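Local coordinates for putative metal binding protein (Coccidioides immitis, PDB 3CVG), which probably binds a metal ion or small ligand between two lobes, as periplasmic binding proteins do, and holds a calcium ion in this crystal, at residues 24-29 and 77-82; 105-110 and 233-238; 111-116 and 218-223; 208-213 and 271-276; 148-153 and 185-190. All blocks are in the same frame, centred on the assembly; numbering follows the deposited sequence.

Contact 1. Residues 24-29 and 77-82; sequences IGNGGA and VGITYS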
# COMPACT_ATOMS: atom_id res chain seq x y z
N ILE A 24 12.60 -11.11 4.13
CA ILE A 24 11.52 -10.51 3.35
C ILE A 24 11.64 -8.99 3.26
O ILE A 24 11.77 -8.31 4.27
CB ILE A 24 10.14 -10.82 3.97
CG1 ILE A 24 10.02 -12.31 4.29
CG2 ILE A 24 9.04 -10.42 3.01
CD1 ILE A 24 8.80 -12.66 5.12
N GLY A 25 11.57 -8.48 2.03
CA GLY A 25 11.64 -7.04 1.83
C GLY A 25 10.23 -6.54 1.57
O GLY A 25 9.52 -7.06 0.71
N ASN A 26 9.80 -5.54 2.32
CA ASN A 26 8.46 -5.00 2.15
C ASN A 26 8.34 -3.65 2.83
O ASN A 26 9.22 -3.25 3.60
CB ASN A 26 7.42 -5.95 2.74
CG ASN A 26 6.00 -5.40 2.65
OD1 ASN A 26 5.50 -5.10 1.57
ND2 ASN A 26 5.35 -5.27 3.80
N GLY A 27 7.25 -2.95 2.55
CA GLY A 27 7.05 -1.65 3.16
C GLY A 27 5.87 -1.60 4.10
O GLY A 27 6.02 -1.76 5.32
N GLY A 28 4.69 -1.40 3.53
CA GLY A 28 3.47 -1.28 4.32
C GLY A 28 2.99 -2.42 5.21
O GLY A 28 2.56 -2.17 6.34
N ALA A 29 3.05 -3.65 4.71
CA ALA A 29 2.59 -4.79 5.49
C ALA A 29 3.44 -5.04 6.72
O ALA A 29 2.95 -5.51 7.74
CB ALA A 29 2.55 -6.04 4.62
N VAL A 77 12.60 -12.96 -0.52
CA VAL A 77 11.29 -12.69 -1.09
C VAL A 77 10.94 -11.23 -0.88
O VAL A 77 11.59 -10.53 -0.11
CB VAL A 77 10.20 -13.57 -0.45
CG1 VAL A 77 10.40 -15.02 -0.86
CG2 VAL A 77 10.24 -13.43 1.06
N GLY A 78 9.91 -10.78 -1.58
CA GLY A 78 9.48 -9.40 -1.44
C GLY A 78 8.01 -9.27 -1.73
O GLY A 78 7.50 -9.82 -2.70
N ILE A 79 7.31 -8.55 -0.86
CA ILE A 79 5.90 -8.32 -1.07
C ILE A 79 5.88 -6.94 -1.72
O ILE A 79 6.29 -5.94 -1.12
CB ILE A 79 5.11 -8.31 0.24
CG1 ILE A 79 5.24 -9.67 0.92
CG2 ILE A 79 3.64 -8.00 -0.03
CD1 ILE A 79 4.45 -9.80 2.21
N THR A 80 5.42 -6.90 -2.96
CA THR A 80 5.40 -5.67 -3.72
C THR A 80 4.00 -5.18 -4.07
O THR A 80 3.02 -5.93 -3.93
CB THR A 80 6.23 -5.84 -5.00
OG1 THR A 80 5.77 -7.00 -5.71
CG2 THR A 80 7.69 -6.06 -4.63
N TYR A 81 3.91 -3.94 -4.52
CA TYR A 81 2.64 -3.32 -4.86
C TYR A 81 2.62 -2.73 -6.27
O TYR A 81 2.03 -1.67 -6.49
CB TYR A 81 2.33 -2.22 -3.86
CG TYR A 81 2.43 -2.66 -2.42
CD1 TYR A 81 1.31 -3.11 -1.73
CD2 TYR A 81 3.64 -2.61 -1.73
CE1 TYR A 81 1.39 -3.50 -0.39
CE2 TYR A 81 3.74 -2.99 -0.39
CZ TYR A 81 2.61 -3.43 0.27
OH TYR A 81 2.69 -3.78 1.59
N SER A 82 3.25 -3.41 -7.22
CA SER A 82 3.26 -2.92 -8.60
C SER A 82 3.32 -4.06 -9.62
O SER A 82 4.40 -4.56 -9.94
CB SER A 82 4.45 -1.97 -8.82
OG SER A 82 4.50 -1.53 -10.17

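Contact 2. Residues 105-110 and 233-238; sequences DHFMLI and LLNPAH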
# COMPACT_ATOMS: atom_id res chain seq x y z
N ASP A 105 -5.00 -4.65 -0.47
CA ASP A 105 -5.07 -3.48 0.39
C ASP A 105 -5.96 -2.48 -0.35
O ASP A 105 -6.32 -2.71 -1.50
CB ASP A 105 -3.66 -2.92 0.61
CG ASP A 105 -3.64 -1.68 1.50
OD1 ASP A 105 -4.56 -1.52 2.33
OD2 ASP A 105 -2.70 -0.88 1.38
N HIS A 106 -6.33 -1.39 0.31
CA HIS A 106 -7.20 -0.42 -0.34
C HIS A 106 -6.81 1.03 -0.06
O HIS A 106 -6.46 1.38 1.06
CB HIS A 106 -8.65 -0.65 0.09
CG HIS A 106 -9.09 -2.08 -0.01
ND1 HIS A 106 -8.85 -3.01 0.97
CD2 HIS A 106 -9.70 -2.75 -1.02
CE1 HIS A 106 -9.28 -4.20 0.58
NE2 HIS A 106 -9.81 -4.07 -0.63
N PHE A 107 -6.86 1.85 -1.11
CA PHE A 107 -6.56 3.28 -0.98
C PHE A 107 -7.90 3.99 -0.76
O PHE A 107 -8.96 3.41 -1.01
CB PHE A 107 -5.93 3.82 -2.28
CG PHE A 107 -4.50 3.39 -2.51
CD1 PHE A 107 -3.47 3.87 -1.70
CD2 PHE A 107 -4.17 2.53 -3.56
CE1 PHE A 107 -2.14 3.51 -1.94
CE2 PHE A 107 -2.85 2.17 -3.81
CZ PHE A 107 -1.83 2.66 -2.99
N MSE A 108 -7.86 5.22 -0.27
CA MSE A 108 -9.08 6.00 -0.09
C MSE A 108 -8.81 7.49 -0.28
O MSE A 108 -7.71 7.98 0.01
CB MSE A 108 -9.73 5.74 1.28
CG MSE A 108 -8.80 5.41 2.45
SE MSE A 108 -9.81 4.89 4.08
CE MSE A 108 -10.31 6.64 4.73
N LEU A 109 -9.80 8.19 -0.81
CA LEU A 109 -9.71 9.64 -0.99
C LEU A 109 -10.51 10.22 0.15
O LEU A 109 -11.70 9.92 0.30
CB LEU A 109 -10.32 10.08 -2.32
CG LEU A 109 -10.36 11.59 -2.53
CD1 LEU A 109 -8.93 12.15 -2.61
CD2 LEU A 109 -11.14 11.91 -3.79
N ILE A 110 -9.87 11.03 0.98
CA ILE A 110 -10.55 11.64 2.11
C ILE A 110 -10.39 13.15 2.01
O ILE A 110 -9.48 13.65 1.34
CB ILE A 110 -10.00 11.09 3.44
CG1 ILE A 110 -8.55 11.55 3.65
CG2 ILE A 110 -10.03 9.56 3.44
CD1 ILE A 110 -8.43 12.89 4.36
N LEU A 233 -8.49 2.39 -7.00
CA LEU A 233 -8.09 2.45 -5.61
C LEU A 233 -7.77 1.09 -4.96
O LEU A 233 -7.58 1.02 -3.75
CB LEU A 233 -9.15 3.20 -4.78
CG LEU A 233 -9.42 4.67 -5.14
CD1 LEU A 233 -10.25 5.33 -4.03
CD2 LEU A 233 -8.10 5.42 -5.31
N LEU A 234 -7.72 0.03 -5.76
CA LEU A 234 -7.37 -1.28 -5.22
C LEU A 234 -5.84 -1.32 -5.14
O LEU A 234 -5.17 -0.88 -6.06
CB LEU A 234 -7.86 -2.40 -6.15
CG LEU A 234 -7.37 -3.82 -5.78
CD1 LEU A 234 -7.96 -4.24 -4.45
CD2 LEU A 234 -7.75 -4.81 -6.88
N ASN A 235 -5.30 -1.84 -4.04
CA ASN A 235 -3.85 -1.91 -3.88
C ASN A 235 -3.40 -3.35 -3.67
O ASN A 235 -3.18 -3.80 -2.56
CB ASN A 235 -3.40 -1.04 -2.70
CG ASN A 235 -1.89 -0.97 -2.56
OD1 ASN A 235 -1.17 -1.00 -3.55
ND2 ASN A 235 -1.41 -0.86 -1.32
N PRO A 236 -3.27 -4.10 -4.78
CA PRO A 236 -2.85 -5.50 -4.71
C PRO A 236 -1.40 -5.69 -4.27
O PRO A 236 -0.51 -4.93 -4.65
CB PRO A 236 -3.10 -6.00 -6.12
CG PRO A 236 -2.83 -4.78 -6.96
CD PRO A 236 -3.52 -3.69 -6.17
N ALA A 237 -1.18 -6.73 -3.47
CA ALA A 237 0.14 -7.07 -2.97
C ALA A 237 0.51 -8.45 -3.49
O ALA A 237 -0.29 -9.38 -3.38
CB ALA A 237 0.15 -7.06 -1.44
N HIS A 238 1.70 -8.56 -4.07
CA HIS A 238 2.19 -9.83 -4.60
C HIS A 238 3.53 -10.17 -3.96
O HIS A 238 4.28 -9.28 -3.53
CB HIS A 238 2.40 -9.75 -6.12
CG HIS A 238 1.14 -9.85 -6.92
ND1 HIS A 238 0.26 -8.80 -7.05
CD2 HIS A 238 0.62 -10.88 -7.63
CE1 HIS A 238 -0.75 -9.17 -7.82
NE2 HIS A 238 -0.56 -10.43 -8.18

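Contact 3. Residues 111-116 and 218-223; sequences GPPSNP and QMVIYK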
# COMPACT_ATOMS: atom_id res chain seq x y z
N GLY A 111 -11.27 13.89 2.67
CA GLY A 111 -11.20 15.34 2.64
C GLY A 111 -11.95 15.95 3.81
O GLY A 111 -12.58 15.23 4.59
N PRO A 112 -11.92 17.29 3.96
CA PRO A 112 -12.61 17.95 5.06
C PRO A 112 -14.14 17.91 4.95
O PRO A 112 -14.70 17.83 3.86
CB PRO A 112 -12.07 19.38 5.00
CG PRO A 112 -11.90 19.59 3.53
CD PRO A 112 -11.28 18.28 3.06
N PRO A 113 -14.83 17.96 6.10
CA PRO A 113 -16.29 17.93 6.14
C PRO A 113 -16.92 19.07 5.33
O PRO A 113 -18.00 18.92 4.79
CB PRO A 113 -16.59 18.07 7.64
CG PRO A 113 -15.44 17.36 8.26
CD PRO A 113 -14.26 17.85 7.46
N SER A 114 -16.22 20.20 5.23
CA SER A 114 -16.74 21.34 4.47
C SER A 114 -16.86 21.04 2.98
O SER A 114 -17.61 21.71 2.27
CB SER A 114 -15.85 22.57 4.68
OG SER A 114 -14.48 22.27 4.42
N ASN A 115 -16.11 20.05 2.51
CA ASN A 115 -16.16 19.63 1.11
C ASN A 115 -16.20 20.81 0.13
O ASN A 115 -17.14 20.95 -0.64
CB ASN A 115 -17.39 18.72 0.92
CG ASN A 115 -17.38 17.99 -0.41
OD1 ASN A 115 -16.35 17.86 -1.06
ND2 ASN A 115 -18.55 17.49 -0.80
N PRO A 116 -15.16 21.66 0.14
CA PRO A 116 -15.14 22.80 -0.78
C PRO A 116 -15.17 22.42 -2.27
O PRO A 116 -15.66 23.19 -3.10
CB PRO A 116 -13.87 23.55 -0.38
CG PRO A 116 -13.00 22.47 0.23
CD PRO A 116 -14.00 21.70 1.04
N GLN A 218 -13.12 14.63 11.89
CA GLN A 218 -12.76 15.90 11.27
C GLN A 218 -12.47 15.70 9.78
O GLN A 218 -11.92 16.58 9.10
CB GLN A 218 -11.54 16.49 11.99
CG GLN A 218 -11.85 16.92 13.42
CD GLN A 218 -10.60 17.22 14.23
OE1 GLN A 218 -9.70 17.93 13.77
NE2 GLN A 218 -10.54 16.70 15.45
N MSE A 219 -12.86 14.54 9.26
CA MSE A 219 -12.66 14.21 7.86
C MSE A 219 -13.80 13.34 7.34
O MSE A 219 -14.56 12.76 8.12
CB MSE A 219 -11.32 13.49 7.65
CG MSE A 219 -11.08 12.29 8.58
SE MSE A 219 -10.12 10.84 7.68
CE MSE A 219 -11.62 10.10 6.74
N VAL A 220 -13.89 13.25 6.02
CA VAL A 220 -14.92 12.46 5.36
C VAL A 220 -14.29 11.54 4.32
O VAL A 220 -13.36 11.93 3.62
CB VAL A 220 -15.94 13.39 4.62
CG1 VAL A 220 -16.84 12.57 3.72
CG2 VAL A 220 -16.77 14.18 5.64
N ILE A 221 -14.80 10.31 4.22
CA ILE A 221 -14.28 9.36 3.24
C ILE A 221 -15.10 9.56 1.97
O ILE A 221 -16.28 9.20 1.94
CB ILE A 221 -14.45 7.88 3.70
CG1 ILE A 221 -13.60 7.63 4.94
CG2 ILE A 221 -14.06 6.91 2.57
CD1 ILE A 221 -13.88 6.29 5.62
N TYR A 222 -14.50 10.14 0.94
CA TYR A 222 -15.21 10.38 -0.30
C TYR A 222 -15.19 9.18 -1.24
O TYR A 222 -16.05 9.04 -2.10
CB TYR A 222 -14.66 11.63 -0.99
CG TYR A 222 -14.99 12.89 -0.23
CD1 TYR A 222 -16.29 13.39 -0.23
CD2 TYR A 222 -14.03 13.54 0.54
CE1 TYR A 222 -16.64 14.50 0.53
CE2 TYR A 222 -14.37 14.66 1.32
CZ TYR A 222 -15.68 15.12 1.30
OH TYR A 222 -16.04 16.19 2.09
N LYS A 223 -14.20 8.30 -1.07
CA LYS A 223 -14.11 7.12 -1.91
C LYS A 223 -13.14 6.13 -1.30
O LYS A 223 -12.01 6.50 -0.96
CB LYS A 223 -13.64 7.49 -3.32
CG LYS A 223 -13.64 6.32 -4.31
CD LYS A 223 -15.04 5.77 -4.54
CE LYS A 223 -15.04 4.64 -5.57
NZ LYS A 223 -14.22 3.43 -5.17

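Contact 4. Residues 208-213 and 271-276; sequences YLSIPR and FKKDGQ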
# COMPACT_ATOMS: atom_id res chain seq x y z
N TYR A 208 -5.63 4.96 8.05
CA TYR A 208 -6.88 5.52 8.56
C TYR A 208 -7.24 4.92 9.92
O TYR A 208 -7.62 5.63 10.86
CB TYR A 208 -8.01 5.25 7.56
CG TYR A 208 -9.39 5.58 8.07
CD1 TYR A 208 -9.77 6.90 8.33
CD2 TYR A 208 -10.33 4.57 8.28
CE1 TYR A 208 -11.04 7.20 8.81
CE2 TYR A 208 -11.62 4.87 8.76
CZ TYR A 208 -11.96 6.19 9.01
OH TYR A 208 -13.22 6.49 9.47
N LEU A 209 -7.12 3.60 10.02
CA LEU A 209 -7.45 2.91 11.27
C LEU A 209 -6.40 3.17 12.34
O LEU A 209 -6.59 2.79 13.49
CB LEU A 209 -7.57 1.40 11.02
CG LEU A 209 -8.69 1.00 10.05
CD1 LEU A 209 -8.57 -0.49 9.71
CD2 LEU A 209 -10.04 1.31 10.68
N SER A 210 -5.31 3.82 11.95
CA SER A 210 -4.24 4.12 12.89
C SER A 210 -4.36 5.49 13.56
O SER A 210 -3.71 5.72 14.57
CB SER A 210 -2.88 4.05 12.19
OG SER A 210 -2.62 2.75 11.70
N ILE A 211 -5.16 6.39 13.01
CA ILE A 211 -5.27 7.72 13.60
C ILE A 211 -6.37 7.79 14.66
O ILE A 211 -7.30 6.99 14.67
CB ILE A 211 -5.51 8.82 12.52
CG1 ILE A 211 -6.82 8.57 11.79
CG2 ILE A 211 -4.33 8.84 11.54
CD1 ILE A 211 -7.21 9.67 10.83
N PRO A 212 -6.25 8.75 15.59
CA PRO A 212 -7.25 8.91 16.65
C PRO A 212 -8.68 8.97 16.12
O PRO A 212 -8.92 9.53 15.06
CB PRO A 212 -6.84 10.21 17.32
CG PRO A 212 -5.34 10.20 17.15
CD PRO A 212 -5.18 9.76 15.71
N ARG A 213 -9.62 8.38 16.84
CA ARG A 213 -11.02 8.41 16.41
C ARG A 213 -11.47 9.86 16.24
O ARG A 213 -12.22 10.18 15.31
CB ARG A 213 -11.94 7.74 17.43
CG ARG A 213 -11.74 6.25 17.54
CD ARG A 213 -12.91 5.60 18.26
NE ARG A 213 -12.65 4.18 18.46
CZ ARG A 213 -12.31 3.34 17.48
NH1 ARG A 213 -12.19 3.78 16.24
NH2 ARG A 213 -12.09 2.06 17.75
N PHE A 271 -6.25 -10.94 10.40
CA PHE A 271 -5.39 -9.87 10.88
C PHE A 271 -6.19 -8.58 11.02
O PHE A 271 -6.69 -8.04 10.03
CB PHE A 271 -4.22 -9.64 9.93
CG PHE A 271 -3.22 -8.65 10.44
CD1 PHE A 271 -2.64 -8.82 11.69
CD2 PHE A 271 -2.84 -7.56 9.67
CE1 PHE A 271 -1.70 -7.91 12.18
CE2 PHE A 271 -1.91 -6.64 10.14
CZ PHE A 271 -1.34 -6.82 11.39
N LYS A 272 -6.28 -8.09 12.25
CA LYS A 272 -7.07 -6.90 12.51
C LYS A 272 -6.34 -5.69 13.06
O LYS A 272 -5.23 -5.79 13.57
CB LYS A 272 -8.20 -7.24 13.47
CG LYS A 272 -9.21 -8.22 12.94
CD LYS A 272 -10.40 -8.29 13.87
CE LYS A 272 -11.64 -8.81 13.18
NZ LYS A 272 -12.85 -8.61 14.03
N LYS A 273 -6.98 -4.53 12.92
CA LYS A 273 -6.47 -3.27 13.44
C LYS A 273 -7.68 -2.42 13.80
O LYS A 273 -8.57 -2.19 12.97
CB LYS A 273 -5.59 -2.55 12.41
CG LYS A 273 -4.19 -2.29 12.94
CD LYS A 273 -3.36 -1.45 11.99
CE LYS A 273 -1.87 -1.70 12.21
NZ LYS A 273 -1.44 -1.49 13.63
N ASP A 274 -7.70 -1.96 15.04
CA ASP A 274 -8.81 -1.16 15.55
C ASP A 274 -10.10 -1.96 15.40
O ASP A 274 -11.16 -1.41 15.11
CB ASP A 274 -8.95 0.17 14.81
CG ASP A 274 -9.74 1.18 15.62
OD1 ASP A 274 -10.29 2.14 15.04
OD2 ASP A 274 -9.79 1.01 16.85
N GLY A 275 -9.99 -3.28 15.59
CA GLY A 275 -11.15 -4.15 15.49
C GLY A 275 -11.71 -4.38 14.09
O GLY A 275 -12.84 -4.83 13.95
N GLN A 276 -10.93 -4.07 13.06
CA GLN A 276 -11.38 -4.26 11.68
C GLN A 276 -10.40 -5.12 10.91
O GLN A 276 -9.19 -5.06 11.14
CB GLN A 276 -11.50 -2.91 10.96
CG GLN A 276 -12.50 -1.93 11.53
CD GLN A 276 -13.92 -2.43 11.44
OE1 GLN A 276 -14.34 -2.97 10.41
NE2 GLN A 276 -14.68 -2.24 12.51
O HOH W 1 -0.63 1.17 13.24

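Contact 5. Residues 148-153 and 185-190; sequences LSRYDK and TFPIQA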
# COMPACT_ATOMS: atom_id res chain seq x y z
N LEU A 148 -3.02 17.05 -0.56
CA LEU A 148 -1.75 16.69 0.06
C LEU A 148 -1.09 15.46 -0.56
O LEU A 148 -1.66 14.36 -0.59
CB LEU A 148 -1.93 16.46 1.57
CG LEU A 148 -0.66 16.37 2.45
CD1 LEU A 148 -1.00 16.79 3.86
CD2 LEU A 148 -0.05 14.95 2.45
N SER A 149 0.13 15.66 -1.05
CA SER A 149 0.91 14.59 -1.65
C SER A 149 2.14 14.30 -0.81
O SER A 149 2.87 15.21 -0.40
CB SER A 149 1.33 14.98 -3.08
OG SER A 149 2.35 14.13 -3.58
N ARG A 150 2.38 13.02 -0.52
CA ARG A 150 3.56 12.64 0.25
C ARG A 150 4.83 12.85 -0.58
O ARG A 150 5.94 12.90 -0.03
CB ARG A 150 3.43 11.20 0.74
CG ARG A 150 2.47 11.08 1.93
CD ARG A 150 2.16 9.64 2.28
NE ARG A 150 3.38 8.86 2.47
CZ ARG A 150 3.46 7.55 2.28
NH1 ARG A 150 2.39 6.87 1.90
NH2 ARG A 150 4.62 6.93 2.46
N TYR A 151 4.67 12.96 -1.90
CA TYR A 151 5.78 13.26 -2.83
C TYR A 151 7.06 12.52 -2.44
O TYR A 151 8.14 13.12 -2.38
CB TYR A 151 6.03 14.78 -2.79
CG TYR A 151 6.44 15.42 -4.11
CD1 TYR A 151 5.57 15.43 -5.19
CD2 TYR A 151 7.69 16.02 -4.26
CE1 TYR A 151 5.92 16.02 -6.40
CE2 TYR A 151 8.05 16.62 -5.46
CZ TYR A 151 7.17 16.61 -6.52
OH TYR A 151 7.51 17.24 -7.69
N ASP A 152 6.94 11.22 -2.21
CA ASP A 152 8.06 10.42 -1.74
C ASP A 152 8.30 9.11 -2.49
O ASP A 152 8.95 8.21 -1.96
CB ASP A 152 7.83 10.10 -0.26
CG ASP A 152 6.56 9.29 -0.05
OD1 ASP A 152 5.84 9.08 -1.05
OD2 ASP A 152 6.27 8.87 1.09
N LYS A 153 7.78 9.00 -3.72
CA LYS A 153 7.98 7.81 -4.53
C LYS A 153 7.28 6.56 -3.98
O LYS A 153 7.47 5.47 -4.51
CB LYS A 153 9.49 7.52 -4.66
CG LYS A 153 10.22 8.31 -5.78
CD LYS A 153 11.73 8.07 -5.71
CE LYS A 153 12.46 8.36 -7.05
NZ LYS A 153 12.49 9.78 -7.48
N THR A 185 6.33 12.94 4.48
CA THR A 185 6.42 12.19 5.73
C THR A 185 5.81 10.80 5.55
O THR A 185 5.34 10.45 4.46
CB THR A 185 5.62 12.87 6.85
OG1 THR A 185 4.24 12.91 6.48
CG2 THR A 185 6.12 14.29 7.10
N PHE A 186 5.81 10.02 6.63
CA PHE A 186 5.23 8.67 6.63
C PHE A 186 3.70 8.82 6.59
O PHE A 186 3.18 9.90 6.85
CB PHE A 186 5.62 7.91 7.90
CG PHE A 186 7.08 7.97 8.22
CD1 PHE A 186 8.03 7.54 7.30
CD2 PHE A 186 7.50 8.45 9.46
CE1 PHE A 186 9.39 7.58 7.61
CE2 PHE A 186 8.86 8.49 9.78
CZ PHE A 186 9.81 8.06 8.86
N PRO A 187 2.98 7.72 6.29
CA PRO A 187 1.52 7.66 6.20
C PRO A 187 0.69 8.35 7.29
O PRO A 187 -0.14 9.20 6.98
CB PRO A 187 1.24 6.16 6.17
CG PRO A 187 2.37 5.66 5.37
CD PRO A 187 3.55 6.39 6.00
N ILE A 188 0.91 7.97 8.54
CA ILE A 188 0.14 8.54 9.65
C ILE A 188 0.28 10.06 9.76
O ILE A 188 -0.72 10.78 9.85
CB ILE A 188 0.54 7.88 11.00
CG1 ILE A 188 0.09 6.41 11.00
CG2 ILE A 188 -0.12 8.62 12.17
CD1 ILE A 188 0.51 5.63 12.26
N GLN A 189 1.51 10.55 9.75
CA GLN A 189 1.75 11.99 9.83
C GLN A 189 1.07 12.71 8.66
O GLN A 189 0.42 13.74 8.86
CB GLN A 189 3.25 12.28 9.82
CG GLN A 189 3.94 11.93 11.12
CD GLN A 189 5.43 11.70 10.96
OE1 GLN A 189 6.10 12.40 10.18
NE2 GLN A 189 5.97 10.74 11.71
N ALA A 190 1.22 12.18 7.45
CA ALA A 190 0.61 12.80 6.27
C ALA A 190 -0.92 12.89 6.36
O ALA A 190 -1.51 13.91 5.98
CB ALA A 190 1.02 12.04 5.00

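Contact 1. Residues 24-29 and 77-82
Ile24 lays its CG1 branch against the CG2 methyl of Val77. Ile24 CG1 and Val77 CG2 are 3.4 Å apart, tighter than ordinary van der Waals contact. Both side chains stand on one face of the sheet, side by side and pointing the same way. Chi1 -69° puts Val77 CG1 anti to the carbonyl carbon and leaves CG2, which touches Ile24, in the crowded position. Phe254 and Ala251 of helix 248-259 pack on this face. Under the pair, strands 24-26 and 77-80 run parallel, and Gly25 is held through both its polar atoms. Gly25 N donates to Val77 O at 3.0 Å, in the carbonyl plane and nearly straight. Gly25 O accepts from Ile79 N at 3.1 Å, nearly along the C=O axis. Beyond the strands, Tyr81 reaches back to the other segment. Tyr81 OH accepts a bond from Ala29 N at 3.1 Å, bent to 140° at the hydrogen. Ala29 is in the first turn of helix 28-32, whose N-terminal end may polarise the phenol oxygen. Trp58 NE1 of strand 55-60 donates to Asn26 O. Parallel strands leading through a glycine-rich turn into a helix are typical of the alpha/beta lobes of periplasmic binding proteins.

Contact 2. Residues 105-110 and 233-238
The antiparallel pairing of strands 105-110 and 234-238 is consistent with the hinge that joins the two lobes of a periplasmic binding protein. Asp105 and Asn235 form a hydrogen-bonded pair. Asp105 N donates to Asn235 O at 2.9 Å, and Asn235 N returns a bond of the same length to Asp105 O. Both donors stand well above the plane of the carbonyl they meet. The two side chains add a third link. Each has CG anti to its backbone N, so they lie alongside and point the same way. Asn235 ND2 then donates to Asp105 OD2 at 3.0 Å, in the amide plane and on the anti lone pair. Asp105 OD1 takes a weak bond from the N of its neighbour His106. Farther along, Phe107 N donates to Leu233 O at 2.9 Å and 173°. The Phe107 ring leans on Asn235, with CE2 3.4 Å from Asn235 CB and the ring and amide planes 35° apart. Leu233 CD2 meets Phe107 CB at 4.1 Å. The imidazole of His106 is held through NE2 by Asn227. Thr156 and Lys159 of helix 155-166 touch Phe107, as does Ile202 of strand 200-204. Tyr81 packs on Asn235, and strand 220-224 continues the sheet beside Leu109.

Contact 3. Residues 111-116 and 218-223
Pro112 O is gripped by two donors. Tyr222 OH donates to it at 2.8 Å, from above the carbonyl plane. Asn115 N donates to it at 3.0 Å and closes a type I turn from Pro112 to Asn115. The phenol thus helps to hold the turn. Tyr222 has CG anti to its carbonyl carbon (chi1 -69°), and its ring lies along the end of strand 100-111. Gly111 CA meets the ring at its edge, 3.5 Å from Tyr222 CE2. Val220 CG1 covers one ring face, set toward the rim. Asn115 CB comes beside the hydroxyl, 3.1 Å from Tyr222 OH, and its amide reaches back along the ring, crossing it obliquely with planes 33° apart. Asn115 OD1 accepts from Tyr200 OH and Leu119 N. Gly111 and Val220 pair antiparallel, with Val220 N to Gly111 O at 2.8 Å and Gly111 N to Val220 O at 3.0 Å. Nearer the surface, Pro113 CD abuts Gln218 O at 3.1 Å. Tyr222 and Lys223 both face Leu109 in a classic beta bulge. The contact therefore rests on neutral hydrogen bonds to backbone carbonyls, and one tyrosine hydroxyl ties the turn to the strand.

Contact 4. Residues 208-213 and 271-276
Leu209, Asp274 and Arg213 carry most of this surface contact. Leu209 is the buried member and supplies the apolar part. Its CG is anti to the carbonyl carbon (chi1 -62°), and the side chain pushes its methyls at the turn that follows strand 272-273. Leu209 CD1 lies 3.7 Å from Lys273 O and 4.0 Å from Gln276 CB. Leu209 and Gln276 cross at about a right angle. The bend of Gln276 at chi2 carries its amide away from the contact.

Asp274 and Arg213 reach toward each other tip to tip. Arg213 runs extended from CG to NE and presents two nitrogens to the carboxylate. Arg213 NH1 donates to Asp274 OD1 at 2.8 Å, on the syn lone pair. Arg213 NH2 comes to 2.7 Å from Asp274 OD2, but this bond is weak because it is strongly bent. The guanidinium and carboxylate planes are 22° apart, so this is a slightly twisted two-point salt bridge. Arg216 also forms a salt bridge with Asp274 OD1. Its NH1 lies close to Arg213 NH1, and the carboxylate probably offsets the repulsion between them.

On the other flank, a water donates to Ser210 OG at 3.0 Å and accepts from Lys273 NZ at 2.8 Å. Ser210 OG is also bonded to Gly206 O.

Asp274 and Gly275 occupy the middle of a type I' turn, both with positive phi. Lys273 N and O pair with Gln276 O and N, which is the mark of a tight two-residue beta hairpin.

Contact 5. Residues 148-153 and 185-190
This is a partly buried contact between the end of strand 147-149 and the start of helix 187-196, beside the bound calcium ion. Arg150 carries it. Its chain bends at chi3 (53°) and turns the guanidinium along the entry to the helix. Arg150 NE donates to Thr185 O at 3.2 Å, in the carbonyl plane and at 148°. Pro187 lies over one face of the guanidinium, with its CG 3.7 Å from Arg150 NH1. Asp152 OD1 sits over the opposite face, toward the rim. Asp152 OD2 forms a salt bridge with Arg150 NH2 at 2.9 Å, from the same side of the plane as OD1. The group is thus bonded at NE and NH2, with Pro187 packed opposite Asp152. Asp152 OD1 is in turn bonded to Ser154 OG. The side chain of Arg150 comes to about 3 Å from the calcium at its nearest atom. Two like charges so close would be expected to repel, and the Asp152 carboxylate may ease this. Nearer the backbone of Arg150 the contact is apolar. Ala190 CB touches Arg150 CG at 3.5 Å, and Leu148 CD2 meets the same methyl at 4.0 Å. Phe186 O, just before the helix, accepts from Ala190 N and Thr185 OG1. Strands 180-182 and 200-204 flank Leu148 and Ser149, while helix 155-166 touches Arg150 through Thr156.

In the fold
Contacts 1 and 2 are buried and made mainly of strand-to-strand backbone bonds, parallel in the first and antiparallel in the second. They meet where strand 77-80 runs beside strand 234-241. Contact 3 continues from contact 2 along strand 100-111, but toward the surface, ends the ladder with one last pair and adds a proline turn and a phenol. Contact 4 is the surface one and joins a salt bridge and a water bridge to one buried leucine. In partly buried contact 5 one arginine bonds to a backbone carbonyl, with proline and methyl packing; its salt bridge lies within segment 148-153. From contact 4, Tyr208 touches contacts 2 and 3, and Ser210 meets Ile188 of contact 5.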